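Local coordinates for oligopeptide-binding protein oppA (Lactococcus lactis, PDB 3DRF) that captures extracellular oligopeptides in a voluminous Venus-flytrap cavity, as the receptor of the OppABCDF transporter that takes them up, at residues F79-G84 / G188-T193; A414-D419 / N451-H456; D455-P460 / N464-T469. One frame throughout, in Å; residues are numbered along the deposited sequence. Where two conformers were deposited one is given.

Interaction 1 (F79-G84 / G188-T193)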
# COMPACT_ATOMS: atom_id res chain seq x y z
N PHE A 79 17.18 -2.15 -1.42
CA PHE A 79 16.03 -3.13 -1.50
C PHE A 79 16.38 -4.35 -2.39
O PHE A 79 15.51 -5.13 -2.73
CB PHE A 79 14.69 -2.44 -1.94
CG PHE A 79 14.35 -1.21 -1.12
CD1 PHE A 79 14.11 -1.35 0.22
CD2 PHE A 79 14.35 0.01 -1.66
CE1 PHE A 79 13.84 -0.21 1.03
CE2 PHE A 79 14.04 1.13 -0.87
CZ PHE A 79 13.82 0.99 0.46
N LYS A 80 17.59 -4.48 -2.76
CA LYS A 80 18.04 -5.61 -3.55
C LYS A 80 18.16 -6.85 -2.66
O LYS A 80 18.68 -6.76 -1.57
CB LYS A 80 19.43 -5.27 -4.15
CG LYS A 80 19.94 -6.30 -5.10
CD LYS A 80 21.48 -6.30 -5.37
CE LYS A 80 22.10 -5.00 -5.82
NZ LYS A 80 23.55 -5.09 -6.20
N PHE A 81 17.65 -7.98 -3.07
CA PHE A 81 17.74 -9.22 -2.25
C PHE A 81 19.18 -9.60 -1.97
O PHE A 81 20.02 -9.52 -2.82
CB PHE A 81 17.09 -10.43 -2.98
CG PHE A 81 15.60 -10.28 -3.24
CD1 PHE A 81 14.71 -10.21 -2.19
CD2 PHE A 81 15.11 -10.23 -4.52
CE1 PHE A 81 13.35 -10.12 -2.42
CE2 PHE A 81 13.75 -10.11 -4.77
CZ PHE A 81 12.88 -10.06 -3.74
N ILE A 82 19.40 -10.02 -0.74
CA ILE A 82 20.64 -10.62 -0.31
C ILE A 82 20.33 -11.98 0.30
O ILE A 82 19.23 -12.34 0.53
CB ILE A 82 21.41 -9.69 0.66
CG1 ILE A 82 20.63 -9.44 1.96
CG2 ILE A 82 21.81 -8.34 -0.12
CD1 ILE A 82 21.48 -8.70 3.04
N LYS A 83 21.38 -12.74 0.52
CA LYS A 83 21.28 -14.03 1.21
C LYS A 83 21.23 -13.83 2.72
O LYS A 83 21.69 -12.85 3.19
CB LYS A 83 22.51 -14.86 0.84
CG LYS A 83 22.59 -15.34 -0.64
CD LYS A 83 23.64 -16.51 -0.78
CE LYS A 83 23.68 -17.17 -2.19
NZ LYS A 83 24.21 -18.60 -2.13
N GLY A 84 20.65 -14.79 3.44
CA GLY A 84 20.78 -14.81 4.87
C GLY A 84 19.52 -14.61 5.68
O GLY A 84 19.53 -14.77 6.84
N GLY A 188 6.62 -7.79 -7.00
CA GLY A 188 5.24 -8.25 -7.23
C GLY A 188 5.10 -9.44 -8.17
O GLY A 188 4.08 -10.02 -8.24
N TYR A 189 6.15 -9.80 -8.89
CA TYR A 189 6.15 -10.95 -9.86
C TYR A 189 6.34 -12.32 -9.19
O TYR A 189 5.93 -13.29 -9.71
CB TYR A 189 7.15 -10.69 -11.00
CG TYR A 189 6.68 -9.56 -11.91
CD1 TYR A 189 5.71 -9.79 -12.85
CD2 TYR A 189 7.17 -8.25 -11.78
CE1 TYR A 189 5.24 -8.78 -13.70
CE2 TYR A 189 6.70 -7.21 -12.60
CZ TYR A 189 5.73 -7.49 -13.56
OH TYR A 189 5.21 -6.53 -14.40
N PHE A 190 6.97 -12.33 -8.02
CA PHE A 190 6.93 -13.50 -7.13
C PHE A 190 6.74 -12.96 -5.73
O PHE A 190 7.13 -11.88 -5.41
CB PHE A 190 8.14 -14.44 -7.27
CG PHE A 190 9.48 -13.82 -6.93
CD1 PHE A 190 9.99 -13.85 -5.62
CD2 PHE A 190 10.26 -13.21 -7.94
CE1 PHE A 190 11.25 -13.28 -5.33
CE2 PHE A 190 11.49 -12.65 -7.64
CZ PHE A 190 12.00 -12.69 -6.38
N LEU A 191 6.06 -13.74 -4.92
CA LEU A 191 5.67 -13.33 -3.56
C LEU A 191 6.77 -13.69 -2.56
O LEU A 191 7.65 -14.45 -2.84
CB LEU A 191 4.29 -13.98 -3.17
CG LEU A 191 3.12 -13.64 -4.15
CD1 LEU A 191 1.82 -14.41 -3.80
CD2 LEU A 191 2.88 -12.07 -4.20
N GLU A 192 6.63 -13.14 -1.36
CA GLU A 192 7.75 -13.15 -0.41
C GLU A 192 7.36 -13.56 0.98
O GLU A 192 8.09 -13.33 1.89
CB GLU A 192 8.43 -11.74 -0.37
CG GLU A 192 8.85 -11.20 -1.76
CD GLU A 192 9.56 -9.86 -1.70
OE1 GLU A 192 10.28 -9.58 -0.75
OE2 GLU A 192 9.39 -9.13 -2.64
N THR A 193 6.18 -14.16 1.13
CA THR A 193 5.69 -14.61 2.45
C THR A 193 5.25 -16.07 2.38
O THR A 193 5.03 -16.58 1.34
CB THR A 193 4.49 -13.73 2.93
OG1 THR A 193 3.40 -13.86 1.99
CG2 THR A 193 4.88 -12.23 3.01
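Phe81, on the short, weakly bonded strand 81-82, points the far end of its ring at Phe190 and Glu192, two side chains of the loop that runs from strand 170-174 to helix 197-200. Phe81 contributes the most buried surface, and its ring meets two unlike partners. Towards Phe190 the contact is carbon on carbon, with Phe81 CE2 3.5 Å from Phe190 CZ. The two rings approach from opposite directions, with centroids 5.6 Å apart and planes inclined at 33°, neither stacked nor T-shaped. Phe190 reaches this place because its CG sits between the backbone N and the carbonyl carbon (chi1 62°), which swings the ring out of the loop towards Phe81 and onto Val89 and Leu91 of strand 87-92. Glu192 stretches out beyond CG and brings its carboxylate to the edge of the Phe81 ring, OE1 lying 3.5 Å from Phe81 CE1, near the ring plane. The carboxylate plane stands at 70° to that ring. Ser185 OG bonds OE1 and the Gly186 amide bonds OE2, so a buried acid is provided for. A phenylalanine suits this place: its ring carbons pack on the apolar Phe190, while its weakly positive rim hydrogens probably favour the nearby carboxylate oxygen.

Interaction 2 (A414-D419 / N451-H456)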
# COMPACT_ATOMS: atom_id res chain seq x y z
N ALA A 414 -15.82 11.66 -1.57
CA ALA A 414 -15.65 10.74 -0.42
C ALA A 414 -14.32 11.04 0.34
O ALA A 414 -13.38 10.28 0.28
CB ALA A 414 -15.70 9.26 -0.89
N ALA A 415 -14.24 12.18 0.97
CA ALA A 415 -13.09 12.56 1.77
C ALA A 415 -13.07 11.70 3.04
O ALA A 415 -14.08 11.30 3.57
CB ALA A 415 -13.16 14.06 2.11
N ARG A 416 -11.85 11.44 3.48
CA ARG A 416 -11.59 10.55 4.61
C ARG A 416 -11.31 11.30 5.93
O ARG A 416 -10.84 12.39 5.94
CB ARG A 416 -10.39 9.66 4.28
CG ARG A 416 -10.53 8.87 2.95
CD ARG A 416 -9.49 7.77 2.83
NE ARG A 416 -8.17 8.31 2.81
CZ ARG A 416 -7.09 7.58 2.69
NH1 ARG A 416 -7.18 6.29 2.63
NH2 ARG A 416 -5.93 8.15 2.72
N VAL A 417 -11.62 10.61 7.02
CA VAL A 417 -11.26 11.06 8.35
C VAL A 417 -9.73 11.18 8.35
O VAL A 417 -9.07 10.41 7.74
CB VAL A 417 -11.73 9.98 9.39
CG1 VAL A 417 -11.09 10.19 10.82
CG2 VAL A 417 -13.26 10.06 9.50
N GLY A 418 -9.23 12.19 9.05
CA GLY A 418 -7.81 12.32 9.32
C GLY A 418 -7.58 12.97 10.68
O GLY A 418 -8.24 12.69 11.64
N ASP A 419 -6.61 13.86 10.71
CA ASP A 419 -6.25 14.61 11.91
C ASP A 419 -7.20 15.78 12.12
O ASP A 419 -8.20 15.89 11.47
CB ASP A 419 -4.76 15.09 11.84
CG ASP A 419 -4.49 16.14 10.76
OD1 ASP A 419 -5.39 16.71 10.21
OD2 ASP A 419 -3.30 16.37 10.47
N ASN A 451 -11.68 2.18 7.81
CA ASN A 451 -12.01 0.79 7.49
C ASN A 451 -13.23 0.71 6.55
O ASN A 451 -13.22 -0.05 5.65
CB ASN A 451 -12.23 -0.05 8.78
CG ASN A 451 -10.96 -0.23 9.62
OD1 ASN A 451 -9.87 -0.19 9.15
ND2 ASN A 451 -11.17 -0.43 10.91
N SER A 452 -14.22 1.56 6.77
CA SER A 452 -15.39 1.66 5.89
C SER A 452 -14.98 2.05 4.47
O SER A 452 -15.45 1.47 3.48
CB SER A 452 -16.39 2.68 6.45
OG SER A 452 -17.01 2.21 7.63
N TRP A 453 -14.08 3.02 4.38
CA TRP A 453 -13.59 3.50 3.07
C TRP A 453 -12.88 2.37 2.31
O TRP A 453 -13.10 2.18 1.17
CB TRP A 453 -12.66 4.67 3.29
CG TRP A 453 -12.04 5.23 1.98
CD1 TRP A 453 -12.56 6.15 1.16
CD2 TRP A 453 -10.80 4.86 1.44
NE1 TRP A 453 -11.72 6.39 0.13
CE2 TRP A 453 -10.61 5.61 0.27
CE3 TRP A 453 -9.80 3.97 1.84
CZ2 TRP A 453 -9.47 5.48 -0.54
CZ3 TRP A 453 -8.67 3.86 1.06
CH2 TRP A 453 -8.51 4.63 -0.13
N VAL A 454 -12.04 1.62 3.00
CA VAL A 454 -11.33 0.50 2.37
C VAL A 454 -12.35 -0.52 1.82
O VAL A 454 -12.23 -0.95 0.69
CB VAL A 454 -10.32 -0.22 3.33
CG1 VAL A 454 -9.67 -1.44 2.59
CG2 VAL A 454 -9.21 0.75 3.76
N ASP A 455 -13.38 -0.84 2.61
CA ASP A 455 -14.46 -1.76 2.14
C ASP A 455 -15.13 -1.18 0.88
O ASP A 455 -15.36 -1.87 -0.06
CB ASP A 455 -15.51 -2.00 3.25
CG ASP A 455 -14.99 -2.84 4.38
OD1 ASP A 455 -14.00 -3.54 4.24
OD2 ASP A 455 -15.62 -2.69 5.39
N HIS A 456 -15.47 0.09 0.94
CA HIS A 456 -16.11 0.77 -0.21
C HIS A 456 -15.26 0.69 -1.48
O HIS A 456 -15.81 0.55 -2.51
CB HIS A 456 -16.44 2.23 0.15
CG HIS A 456 -17.69 2.76 -0.49
ND1 HIS A 456 -18.93 2.24 -0.22
CD2 HIS A 456 -17.89 3.77 -1.34
CE1 HIS A 456 -19.83 2.91 -0.92
NE2 HIS A 456 -19.22 3.83 -1.61
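Trp453 NE1 and Ala414 O, 4.2 Å apart, make no bond to each other but share one partner, the hydroxyl of Thr469: OG1 receives the indole N-H and also bonds the Ala414 carbonyl. This grip pins one edge of the tryptophan, and Arg416 lies across its face. Arg416 CD rests 3.5 Å from the centroid of the Trp453 five-membered ring, a CH-pi contact directly above the ring. The arginine chain then bends at chi3 (-63°), carrying the guanidinium over the six-membered ring, where CZ stands 4.3 Å from the centroid in a cation-pi contact. The guanidinium is tilted 61° to the indole, dipping NH1 to 3.3 Å from Trp453 CZ3. NH1 also makes a weak hydrogen bond to the backbone of the bound peptide, while Trp453 packs on an apolar peptide side chain, so the pair forms part of the binding cavity. A leucine in place of Trp453 would probably leave the Arg416 guanidinium without its aromatic seat, free to turn, and the Thr469 hydroxyl without its indole donor. Trp453 projects from helix 450-458 onto the loop that leads from strand 407-414 to helix 422-435, and Thr469 belongs to the neighbouring strand 468-474.

Interaction 3 (D455-P460 / N464-T469)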
# COMPACT_ATOMS: atom_id res chain seq x y z
N ASP A 455 -13.38 -0.84 2.61
CA ASP A 455 -14.46 -1.76 2.14
C ASP A 455 -15.13 -1.18 0.88
O ASP A 455 -15.36 -1.87 -0.06
CB ASP A 455 -15.51 -2.00 3.25
CG ASP A 455 -14.99 -2.84 4.38
OD1 ASP A 455 -14.00 -3.54 4.24
OD2 ASP A 455 -15.62 -2.69 5.39
N HIS A 456 -15.47 0.09 0.94
CA HIS A 456 -16.11 0.77 -0.21
C HIS A 456 -15.26 0.69 -1.48
O HIS A 456 -15.81 0.55 -2.51
CB HIS A 456 -16.44 2.23 0.15
CG HIS A 456 -17.69 2.76 -0.49
ND1 HIS A 456 -18.93 2.24 -0.22
CD2 HIS A 456 -17.89 3.77 -1.34
CE1 HIS A 456 -19.83 2.91 -0.92
NE2 HIS A 456 -19.22 3.83 -1.61
N MET A 457 -13.96 0.84 -1.34
CA MET A 457 -13.04 0.87 -2.49
C MET A 457 -12.81 -0.50 -3.07
O MET A 457 -12.63 -0.63 -4.23
CB MET A 457 -11.68 1.46 -2.09
CG MET A 457 -11.74 2.99 -1.73
SD MET A 457 -12.34 4.00 -3.12
CE MET A 457 -14.01 4.47 -2.52
N THR A 458 -12.76 -1.52 -2.21
CA THR A 458 -12.28 -2.86 -2.64
C THR A 458 -13.37 -3.85 -2.99
O THR A 458 -13.15 -4.72 -3.77
CB THR A 458 -11.40 -3.53 -1.58
OG1 THR A 458 -12.13 -3.66 -0.36
CG2 THR A 458 -10.07 -2.78 -1.33
N THR A 459 -14.52 -3.72 -2.40
CA THR A 459 -15.56 -4.76 -2.57
C THR A 459 -16.17 -4.74 -4.00
O THR A 459 -16.73 -3.80 -4.40
CB THR A 459 -16.70 -4.57 -1.55
OG1 THR A 459 -16.14 -4.62 -0.24
CG2 THR A 459 -17.74 -5.69 -1.69
N PRO A 460 -16.03 -5.83 -4.75
CA PRO A 460 -16.56 -5.83 -6.11
C PRO A 460 -18.11 -5.72 -6.10
O PRO A 460 -18.76 -6.19 -5.19
CB PRO A 460 -16.12 -7.20 -6.70
CG PRO A 460 -15.14 -7.73 -5.79
CD PRO A 460 -15.31 -7.09 -4.44
N ASN A 464 -21.08 3.05 -7.06
CA ASN A 464 -21.38 4.00 -8.06
C ASN A 464 -21.75 5.34 -7.46
O ASN A 464 -22.16 6.17 -8.16
CB ASN A 464 -22.56 3.47 -8.90
CG ASN A 464 -22.53 3.94 -10.30
OD1 ASN A 464 -21.48 4.06 -10.89
ND2 ASN A 464 -23.70 4.24 -10.83
N ASP A 465 -21.57 5.53 -6.17
CA ASP A 465 -22.10 6.67 -5.39
C ASP A 465 -21.06 7.64 -4.83
O ASP A 465 -21.28 8.34 -3.90
CB ASP A 465 -22.98 6.13 -4.26
CG ASP A 465 -22.19 5.32 -3.20
OD1 ASP A 465 -20.97 5.11 -3.37
OD2 ASP A 465 -22.80 4.91 -2.21
N TRP A 466 -19.88 7.58 -5.43
CA TRP A 466 -18.84 8.57 -5.21
C TRP A 466 -18.21 8.92 -6.57
O TRP A 466 -18.22 8.16 -7.49
CB TRP A 466 -17.77 8.07 -4.20
CG TRP A 466 -16.98 6.87 -4.75
CD1 TRP A 466 -17.34 5.57 -4.70
CD2 TRP A 466 -15.68 6.91 -5.37
NE1 TRP A 466 -16.35 4.77 -5.27
CE2 TRP A 466 -15.33 5.58 -5.69
CE3 TRP A 466 -14.81 7.94 -5.71
CZ2 TRP A 466 -14.15 5.26 -6.35
CZ3 TRP A 466 -13.65 7.62 -6.37
CH2 TRP A 466 -13.31 6.29 -6.66
N ASP A 467 -17.68 10.14 -6.62
CA ASP A 467 -16.98 10.64 -7.79
C ASP A 467 -15.48 10.91 -7.60
O ASP A 467 -14.72 10.62 -8.48
CB ASP A 467 -17.67 11.94 -8.28
CG ASP A 467 -19.13 11.71 -8.64
OD1 ASP A 467 -19.32 10.93 -9.55
OD2 ASP A 467 -19.99 12.32 -8.01
N ILE A 468 -15.14 11.52 -6.47
CA ILE A 468 -13.75 11.90 -6.15
C ILE A 468 -13.47 11.29 -4.79
O ILE A 468 -14.29 11.32 -3.92
CB ILE A 468 -13.61 13.43 -6.02
CG1 ILE A 468 -14.05 14.17 -7.31
CG2 ILE A 468 -12.14 13.85 -5.66
CD1 ILE A 468 -14.23 15.72 -7.07
N THR A 469 -12.28 10.74 -4.60
CA THR A 469 -11.80 10.32 -3.28
C THR A 469 -10.28 10.55 -3.26
O THR A 469 -9.68 10.81 -4.22
CB THR A 469 -12.24 8.87 -2.91
OG1 THR A 469 -12.05 8.70 -1.49
CG2 THR A 469 -11.37 7.84 -3.61
O HOH W 1 -16.11 1.87 -4.98
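A beta-alpha-beta crossover runs from strand 439-442 through helix 450-458 to strand 468-474, within a binding-protein lobe of the Venus-flytrap type, and His456 and Asp465 tie the end of its helix to the loop that enters the last strand. His456 NE2 donates to Asp465 OD1 over 2.8 Å at an N-H...O angle of 157°. The acceptor uses its syn lone pair and lies almost in the imidazole plane, and ring and carboxylate are nearly coplanar. Tyr443 OH bonds the other oxygen, Asp465 OD2, so the carboxylate is held at both ends and its rotation is probably fixed.

Deeper in, Met457 crosses the Trp466 indole. Bends at chi2 (-60°) and chi3 fold its methyl over one face, CE standing 3.8 Å from the centroid of the five-membered ring, a CH-pi contact. Met457 SD makes an oblique Met-aromatic contact with the six-membered ring and meets Thr469 CG2 at 4.0 Å, tip to tip. A flexible thioether suits this spot, since it can bend to follow a flat ring. Asp455 O, near the helix end, accepts both Thr459 N and, at 2.9 Å, Thr459 OG1, from opposite faces of its carbonyl plane. One water closes the contact: it donates to His456 O at 2.8 Å and accepts the N-H of Trp466 NE1 at 2.9 Å, in the indole plane.

Overall arrangement
Interactions 2 and 3 hold the same element, helix 450-458, and share Asp455 and His456. Their centres are about 10 Å apart, and they touch directly: Ala414 N lies 2.8 Å from Ile468 O, a probable hydrogen bond, and Ala414 packs on Trp466. Interaction 1 sits on the opposite side of the chain's centre, its centre about 31 Å from that of interaction 2, and joins a short strand to a loop. All three are mostly buried, but their chemistry follows their place. Interaction 2 meets the peptide and uses cation-pi contact; interaction 3, beside it, relies on a direct polar bond, a bridging water and sulfur; interaction 1 combines carbon packing with a carboxylate at a ring edge.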